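Local coordinates for protein malyl-CoA lyase/beta-methylmalyl-CoA lyase (Methylobacterium extorquens, PDB 5UGR) that belongs to the HpcH/HpaI aldolase/citrate lyase family of TIM-barrel enzymes, holds magnesium at an acidic metal site and assembles from six copies of its chain, at residues Val182-Val188 with Thr200-Pro205; Asp236-Ser240 with Gln260-Ala264; Arg280-Ala284 with Val296-Gly300. Residues are numbered along the deposited sequence.

Interaction 1: Val182-Val188 with Thr200-Pro205; sequences VNADYSV and THWQDP
Residues 182-188 and 200-205 form the base of an antiparallel beta hairpin. A type I turn, N183 to Y186, leads into strand 187-189, which pairs with 200-202. S187 and W202 form a non-hydrogen-bonded pair (CA-CA 4.1 Å), V188 and H201 a hydrogen-bonded one (5.3 Å). Three backbone bonds of 2.9 Å fix this register: V188 N to H201 O, H201 N to V188 O, and Q203 N to Y186 O. S187 (p rotamer) is small enough to turn OG back to A184 O, 2.7 Å away. Water 1 accepts from N183 N (3.0 Å) and donates to Q203 O (2.7 Å).

Packing rests on two aromatics. W202 (chi1 m) lays its six-membered ring under the turn, a CH-pi contact with A184 CA 3.4 Å from the centroid; V182 CG2 reaches CZ3 of W202 at 3.8 Å. Y186 (t) brings CD2 to 3.9 Å from P205 CB.

H201 ND1 accepts from W202 N of the second subunit, and W202 N here donates to H201 ND1 of the third. Intrachain pairing therefore occupies only part of the strand's polar backbone: the hairpin also presents polar groups for joining subunits.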
loop_
_atom_site.group_PDB
_atom_site.type_symbol
_atom_site.label_atom_id
_atom_site.label_comp_id
_atom_site.label_asym_id
_atom_site.label_seq_id
_atom_site.Cartn_x
_atom_site.Cartn_y
_atom_site.Cartn_z
ATOM N N VAL A 182 34.182 -12.940 8.848
ATOM C CA VAL A 182 34.434 -12.610 7.464
ATOM C C VAL A 182 34.797 -13.901 6.656
ATOM O O VAL A 182 34.752 -15.041 7.188
ATOM C CB VAL A 182 35.443 -11.470 7.361
ATOM C CG1 VAL A 182 34.828 -10.204 7.958
ATOM C CG2 VAL A 182 36.729 -11.856 8.037
ATOM N N ASN A 183 35.060 -13.722 5.379
ATOM C CA ASN A 183 35.179 -14.862 4.479
ATOM C C ASN A 183 36.139 -14.550 3.350
ATOM O O ASN A 183 35.899 -13.572 2.599
ATOM C CB ASN A 183 33.769 -15.146 3.923
ATOM C CG ASN A 183 33.648 -16.441 3.154
ATOM O OD1 ASN A 183 32.555 -17.113 3.158
ATOM N ND2 ASN A 183 34.679 -16.843 2.547
ATOM N N ALA A 184 37.234 -15.276 3.239
ATOM C CA ALA A 184 38.208 -15.036 2.163
ATOM C C ALA A 184 37.604 -15.017 0.751
ATOM O O ALA A 184 38.156 -14.392 -0.135
ATOM C CB ALA A 184 39.286 -16.098 2.192
ATOM N N ASP A 185 36.517 -15.768 0.561
ATOM C CA ASP A 185 35.818 -15.794 -0.729
ATOM C C ASP A 185 34.968 -14.559 -0.966
ATOM O O ASP A 185 34.622 -14.281 -2.128
ATOM C CB ASP A 185 34.928 -17.015 -0.888
ATOM C CG ASP A 185 35.704 -18.317 -1.099
ATOM O OD1 ASP A 185 36.874 -18.351 -1.542
ATOM O OD2 ASP A 185 35.078 -19.350 -0.863
ATOM N N TYR A 186 34.596 -13.843 0.098
ATOM C CA TYR A 186 33.767 -12.639 -0.107
ATOM C C TYR A 186 34.777 -11.486 -0.251
ATOM O O TYR A 186 35.118 -10.748 0.699
ATOM C CB TYR A 186 32.753 -12.413 1.011
ATOM C CG TYR A 186 31.691 -11.440 0.562
ATOM C CD1 TYR A 186 30.858 -11.737 -0.485
ATOM C CD2 TYR A 186 31.565 -10.171 1.122
ATOM C CE1 TYR A 186 29.940 -10.848 -0.998
ATOM C CE2 TYR A 186 30.659 -9.264 0.622
ATOM C CZ TYR A 186 29.823 -9.596 -0.433
ATOM O OH TYR A 186 28.885 -8.719 -0.927
ATOM N N SER A 187 35.295 -11.387 -1.492
ATOM C CA SER A 187 36.468 -10.588 -1.812
ATOM C C SER A 187 36.434 -10.290 -3.281
ATOM O O SER A 187 35.779 -10.990 -4.060
ATOM C CB SER A 187 37.754 -11.361 -1.426
ATOM O OG SER A 187 37.899 -12.578 -2.131
ATOM N N VAL A 188 37.151 -9.217 -3.628
ATOM C CA VAL A 188 37.371 -8.897 -5.025
ATOM C C VAL A 188 38.814 -9.130 -5.427
ATOM O O VAL A 188 39.747 -8.924 -4.648
ATOM C CB VAL A 188 36.912 -7.493 -5.440
ATOM C CG1 VAL A 188 35.411 -7.302 -5.174
ATOM C CG2 VAL A 188 37.770 -6.420 -4.789
ATOM N N THR A 200 43.833 -9.379 -3.670
ATOM C CA THR A 200 42.534 -9.841 -3.173
ATOM C C THR A 200 42.166 -8.913 -2.015
ATOM O O THR A 200 42.799 -8.954 -0.944
ATOM C CB THR A 200 42.592 -11.316 -2.765
ATOM O OG1 THR A 200 42.870 -12.117 -3.934
ATOM C CG2 THR A 200 41.291 -11.764 -2.113
ATOM N N HIS A 201 41.099 -8.149 -2.217
ATOM C CA HIS A 201 40.599 -7.209 -1.211
ATOM C C HIS A 201 39.278 -7.710 -0.629
ATOM O O HIS A 201 38.288 -7.915 -1.343
ATOM C CB HIS A 201 40.462 -5.811 -1.775
ATOM C CG HIS A 201 41.791 -5.202 -2.112
ATOM N ND1 HIS A 201 41.912 -4.085 -2.886
ATOM C CD2 HIS A 201 43.048 -5.522 -1.721
ATOM C CE1 HIS A 201 43.181 -3.763 -3.009
ATOM N NE2 HIS A 201 43.893 -4.614 -2.304
ATOM N N TRP A 202 39.300 -7.982 0.664
ATOM C CA TRP A 202 38.151 -8.581 1.319
ATOM C C TRP A 202 37.038 -7.573 1.493
ATOM O O TRP A 202 37.292 -6.372 1.697
ATOM C CB TRP A 202 38.524 -9.229 2.650
ATOM C CG TRP A 202 39.475 -10.391 2.576
ATOM C CD1 TRP A 202 40.566 -10.532 1.768
ATOM C CD2 TRP A 202 39.479 -11.517 3.454
ATOM N NE1 TRP A 202 41.253 -11.677 2.101
ATOM C CE2 TRP A 202 40.611 -12.302 3.139
ATOM C CE3 TRP A 202 38.647 -11.927 4.487
ATOM C CZ2 TRP A 202 40.895 -13.492 3.809
ATOM C CZ3 TRP A 202 38.946 -13.112 5.156
ATOM C CH2 TRP A 202 40.048 -13.870 4.809
ATOM N N GLN A 203 35.817 -8.049 1.343
ATOM C CA GLN A 203 34.618 -7.237 1.493
ATOM C C GLN A 203 33.849 -7.663 2.728
ATOM O O GLN A 203 34.189 -8.658 3.381
ATOM C CB GLN A 203 33.724 -7.344 0.238
ATOM C CG GLN A 203 34.449 -7.091 -1.063
ATOM C CD GLN A 203 35.021 -5.759 -1.208
ATOM O OE1 GLN A 203 34.337 -4.744 -1.061
ATOM N NE2 GLN A 203 36.398 -5.736 -1.513
ATOM N N ASP A 204 32.783 -6.921 3.034
ATOM C CA ASP A 204 32.014 -7.148 4.268
ATOM C C ASP A 204 30.735 -7.889 3.908
ATOM O O ASP A 204 29.808 -7.288 3.384
ATOM C CB ASP A 204 31.713 -5.803 4.916
ATOM C CG ASP A 204 30.942 -5.901 6.211
ATOM O OD1 ASP A 204 30.475 -6.989 6.574
ATOM O OD2 ASP A 204 30.802 -4.833 6.852
ATOM N N PRO A 205 30.621 -9.182 4.291
ATOM C CA PRO A 205 29.439 -9.958 3.907
ATOM C C PRO A 205 28.150 -9.485 4.551
ATOM O O PRO A 205 27.068 -9.852 4.093
ATOM C CB PRO A 205 29.755 -11.375 4.372
ATOM C CG PRO A 205 30.881 -11.245 5.265
ATOM C CD PRO A 205 31.567 -9.945 5.096
HETATM O O HOH W 1 35.181 -11.112 3.889
#

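Interaction 2: Asp236-Ser240 with Gln260-Ala264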
loop_
_atom_site.group_PDB
_atom_site.type_symbol
_atom_site.label_atom_id
_atom_site.label_comp_id
_atom_site.label_asym_id
_atom_site.label_seq_id
_atom_site.Cartn_x
_atom_site.Cartn_y
_atom_site.Cartn_z
ATOM N N ASP A 236 40.535 -9.622 19.020
ATOM C CA ASP A 236 40.819 -8.667 17.999
ATOM C C ASP A 236 39.758 -8.657 16.888
ATOM O O ASP A 236 39.342 -7.591 16.407
ATOM C CB ASP A 236 42.149 -8.964 17.334
ATOM C CG ASP A 236 43.367 -8.738 18.234
ATOM O OD1 ASP A 236 43.298 -8.120 19.289
ATOM O OD2 ASP A 236 44.438 -9.235 17.864
ATOM N N GLY A 237 39.318 -9.834 16.496
ATOM C CA GLY A 237 38.253 -9.929 15.534
ATOM C C GLY A 237 36.920 -9.391 16.065
ATOM O O GLY A 237 36.158 -8.730 15.332
ATOM N N TYR A 238 36.613 -9.660 17.334
ATOM C CA TYR A 238 35.405 -9.111 17.951
ATOM C C TYR A 238 35.462 -7.603 17.887
ATOM O O TYR A 238 34.461 -6.946 17.491
ATOM C CB TYR A 238 35.245 -9.575 19.398
ATOM C CG TYR A 238 33.994 -9.097 20.046
ATOM C CD1 TYR A 238 33.893 -7.820 20.609
ATOM C CD2 TYR A 238 32.852 -9.889 20.070
ATOM C CE1 TYR A 238 32.696 -7.367 21.166
ATOM C CE2 TYR A 238 31.657 -9.423 20.625
ATOM C CZ TYR A 238 31.583 -8.183 21.181
ATOM O OH TYR A 238 30.390 -7.717 21.702
ATOM N N THR A 239 36.586 -7.039 18.339
ATOM C CA THR A 239 36.739 -5.595 18.428
ATOM C C THR A 239 36.649 -4.961 17.034
ATOM O O THR A 239 36.017 -3.914 16.851
ATOM C CB THR A 239 38.047 -5.225 19.126
ATOM O OG1 THR A 239 37.955 -5.670 20.490
ATOM C CG2 THR A 239 38.270 -3.744 19.134
ATOM N N SER A 240 37.259 -5.599 16.025
ATOM C CA SER A 240 37.135 -5.099 14.665
ATOM C C SER A 240 35.668 -5.071 14.209
ATOM O O SER A 240 35.186 -4.072 13.667
ATOM C CB SER A 240 37.976 -5.942 13.688
ATOM O OG SER A 240 37.650 -5.658 12.345
ATOM N N GLN A 260 33.425 -10.889 26.156
ATOM C CA GLN A 260 32.955 -9.929 25.175
ATOM C C GLN A 260 32.268 -8.699 25.772
ATOM O O GLN A 260 32.154 -7.670 25.114
ATOM C CB GLN A 260 32.069 -10.600 24.156
ATOM C CG GLN A 260 32.792 -11.605 23.310
ATOM C CD GLN A 260 31.898 -12.408 22.420
ATOM O OE1 GLN A 260 30.674 -12.503 22.633
ATOM N NE2 GLN A 260 32.493 -13.054 21.433
ATOM N N ILE A 261 31.876 -8.786 27.034
ATOM C CA ILE A 261 31.188 -7.682 27.695
ATOM C C ILE A 261 32.024 -6.425 27.766
ATOM O O ILE A 261 31.548 -5.352 27.366
ATOM C CB ILE A 261 30.715 -8.082 29.105
ATOM C CG1 ILE A 261 29.682 -9.228 29.042
ATOM C CG2 ILE A 261 30.099 -6.908 29.839
ATOM C CD1 ILE A 261 29.389 -9.873 30.385
ATOM N N ASP A 262 33.276 -6.537 28.238
ATOM C CA ASP A 262 34.128 -5.353 28.376
ATOM C C ASP A 262 34.468 -4.802 26.985
ATOM O O ASP A 262 34.604 -3.580 26.804
ATOM C CB ASP A 262 35.415 -5.691 29.137
ATOM C CG ASP A 262 35.196 -5.836 30.641
ATOM O OD1 ASP A 262 34.112 -5.525 31.169
ATOM O OD2 ASP A 262 36.131 -6.323 31.294
ATOM N N LEU A 263 34.607 -5.697 26.010
ATOM C CA LEU A 263 34.983 -5.274 24.650
ATOM C C LEU A 263 33.854 -4.413 24.049
ATOM O O LEU A 263 34.119 -3.335 23.518
ATOM C CB LEU A 263 35.337 -6.436 23.723
ATOM C CG LEU A 263 36.444 -7.376 24.148
ATOM C CD1 LEU A 263 36.572 -8.514 23.185
ATOM C CD2 LEU A 263 37.734 -6.614 24.253
ATOM N N ALA A 264 32.599 -4.858 24.209
ATOM C CA ALA A 264 31.433 -4.095 23.710
ATOM C C ALA A 264 31.285 -2.811 24.484
ATOM O O ALA A 264 31.055 -1.728 23.888
ATOM C CB ALA A 264 30.162 -4.920 23.785
HETATM O O HOH W 2 36.927 -3.558 22.412
#
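Y238 makes the largest single contribution to this interface, 107 of the 245 Å² buried. With chi1 at t, its flat ring spans from helix 236-240 to helix 260-264, whose axes lie 10.1 Å apart. Q260 CG sits over one face of the ring, 4.0 Å from its centroid, in a CH-pi contact, so the aliphatic part of the glutamine packs while its amide bonds to I256 N and F229 O. The tyrosine hydroxyl reaches the W254 carbonyl O, and Y238 OH lies 3.5 Å from A264 CB, where a methyl is bulk enough.

These are the helices that follow the seventh and eighth strands of the TIM barrel, neighbours on its outer layer. Both run in broadly the same direction, as the repeated strand-helix order demands, and cross at -36°.

L263 closes the gap beside the ring. Its CB meets Y238 CD1 at 3.7 Å, and its CD2 approaches T239 OG1 at 3.9 Å. Branched and apolar, it fills space against both residues at once. The polar link here is indirect: water 2 donates to L263 O at 3.0 Å and lies 3.0 Å from T239 OG1, a hydroxyl that also bonds P235 O in its own helix.

Interaction 3: Arg280-Ala284 with Val296-Gly300; sequences RILEA and VSLDG
A helix packs here against a tight two-stranded hairpin near the C-terminal end of the chain. Segment 280-284 lies in helix 272-291; strand 296-298 turns at D299 and G300 to pair with 301-303. The short axes approach to 8.0 Å and cross at 136°, so strand and helix run in largely opposite senses. The turn has left-handed backbone angles at both residues, D299 (50/40) and G300 (81/12), as in a type I' turn. At G300 a side chain would press on D299 O, so glycine suits the position.

R280, with chi1 to chi3 at m, t and p, stretches along the exposed border to the turn. Its guanidinium forms a two-pronged salt bridge with D299, NH2 to OD1 at 2.8 Å and NH1 to OD2 at 2.9 Å, while one face of the group covers L298, whose CD1 is 3.6 Å from NH2. A long, charged side chain can thus shield a leucine and keep its polar end at the surface.

I281 is buried, its CA-to-CB bond pointing sideways, and its CG1 meets L298 CD2 (L298 rotamer t, p) at 3.8 Å; it also touches I303 of the partner strand and A311 of helix 305-322.

A284, bonded through N to R280 O (2.8 Å), lies nearest the strand, its CA 6.1 Å from that of V296. Only a small side chain fits so close: CB lies 3.8 Å from V296 CG1 (V296 in t) and 3.4 Å from S297 O. Water 3 bridges the backbones, donating to A284 O at 2.8 Å and accepting from S297 N at 3.0 Å.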
loop_
_atom_site.group_PDB
_atom_site.type_symbol
_atom_site.label_atom_id
_atom_site.label_comp_id
_atom_site.label_asym_id
_atom_site.label_seq_id
_atom_site.Cartn_x
_atom_site.Cartn_y
_atom_site.Cartn_z
ATOM N N ARG A 280 25.950 20.794 24.563
ATOM C CA ARG A 280 25.904 22.169 24.071
ATOM C C ARG A 280 24.643 22.466 23.302
ATOM O O ARG A 280 24.152 23.590 23.323
ATOM C CB ARG A 280 27.111 22.454 23.188
ATOM C CG ARG A 280 28.408 22.435 24.019
ATOM C CD ARG A 280 29.610 22.815 23.197
ATOM N NE ARG A 280 29.575 24.223 22.815
ATOM C CZ ARG A 280 29.695 24.686 21.556
ATOM N NH1 ARG A 280 29.929 23.889 20.550
ATOM N NH2 ARG A 280 29.580 25.985 21.296
ATOM N N ILE A 281 24.110 21.449 22.629
ATOM C CA ILE A 281 22.806 21.566 22.016
ATOM C C ILE A 281 21.733 21.849 23.088
ATOM O O ILE A 281 20.887 22.718 22.894
ATOM C CB ILE A 281 22.477 20.345 21.138
ATOM C CG1 ILE A 281 23.295 20.393 19.840
ATOM C CG2 ILE A 281 21.003 20.299 20.808
ATOM C CD1 ILE A 281 23.290 19.082 19.027
ATOM N N LEU A 282 21.763 21.097 24.185
ATOM C CA LEU A 282 20.773 21.277 25.258
ATOM C C LEU A 282 20.930 22.684 25.873
ATOM O O LEU A 282 19.924 23.321 26.173
ATOM C CB LEU A 282 20.875 20.160 26.326
ATOM C CG LEU A 282 20.670 18.706 25.866
ATOM C CD1 LEU A 282 20.355 17.831 27.067
ATOM C CD2 LEU A 282 19.657 18.552 24.757
ATOM N N GLU A 283 22.170 23.149 26.037
ATOM C CA GLU A 283 22.316 24.507 26.585
ATOM C C GLU A 283 21.871 25.538 25.531
ATOM O O GLU A 283 21.235 26.513 25.900
ATOM C CB GLU A 283 23.707 24.749 27.168
ATOM C CG GLU A 283 23.975 24.047 28.506
ATOM C CD GLU A 283 23.238 24.659 29.656
ATOM O OE1 GLU A 283 23.568 25.787 30.020
ATOM O OE2 GLU A 283 22.328 24.018 30.195
ATOM N N ALA A 284 22.070 25.280 24.244
ATOM C CA ALA A 284 21.557 26.183 23.206
ATOM C C ALA A 284 20.038 26.247 23.190
ATOM O O ALA A 284 19.431 27.300 22.901
ATOM C CB ALA A 284 22.067 25.748 21.832
ATOM N N VAL A 296 16.641 27.317 17.731
ATOM C CA VAL A 296 17.849 27.012 18.468
ATOM C C VAL A 296 19.047 27.132 17.512
ATOM O O VAL A 296 19.025 26.624 16.393
ATOM C CB VAL A 296 17.724 25.599 19.038
ATOM C CG1 VAL A 296 19.011 25.156 19.718
ATOM C CG2 VAL A 296 16.512 25.479 19.953
ATOM N N SER A 297 20.103 27.801 17.959
ATOM C CA SER A 297 21.301 28.041 17.190
ATOM C C SER A 297 22.513 27.553 18.017
ATOM O O SER A 297 22.598 27.814 19.240
ATOM C CB SER A 297 21.426 29.605 17.051
ATOM O OG SER A 297 22.429 29.886 16.224
ATOM N N LEU A 298 23.445 26.891 17.385
ATOM C CA LEU A 298 24.727 26.522 17.970
ATOM C C LEU A 298 25.817 26.768 16.959
ATOM O O LEU A 298 25.779 26.259 15.857
ATOM C CB LEU A 298 24.734 25.048 18.347
ATOM C CG LEU A 298 26.024 24.536 19.013
ATOM C CD1 LEU A 298 26.235 25.215 20.346
ATOM C CD2 LEU A 298 25.965 23.055 19.236
ATOM N N ASP A 299 26.817 27.571 17.337
ATOM C CA ASP A 299 27.948 27.885 16.472
ATOM C C ASP A 299 27.478 28.349 15.092
ATOM O O ASP A 299 28.049 28.012 14.070
ATOM C CB ASP A 299 28.917 26.711 16.387
ATOM C CG ASP A 299 29.416 26.247 17.744
ATOM O OD1 ASP A 299 29.562 27.055 18.670
ATOM O OD2 ASP A 299 29.623 25.044 17.908
ATOM N N GLY A 300 26.417 29.144 15.073
ATOM C CA GLY A 300 25.942 29.733 13.818
ATOM C C GLY A 300 25.075 28.839 12.928
ATOM O O GLY A 300 24.811 29.186 11.771
HETATM O O HOH W 3 20.077 28.999 20.762
#

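How the interactions relate
The three contacts follow one another along the chain and share no helix or strand. Interaction 2 alone belongs to the barrel's helical layer; buried, its centre about 16 Å from the centre of the chain, it relies on side-chain packing with one bridging water. Interactions 1 and 3 are partly buried and peripheral, about 43 Å apart between centres, and each involves a hairpin. Their bonding differs: backbone pairing defines interaction 1, whereas interaction 3 sets a helix against a strand and adds an exposed salt bridge. Interaction 1 approaches interaction 2 to about 7 Å between nearest atoms without touching. All three reach the third subunit, and interaction 1 also meets the second.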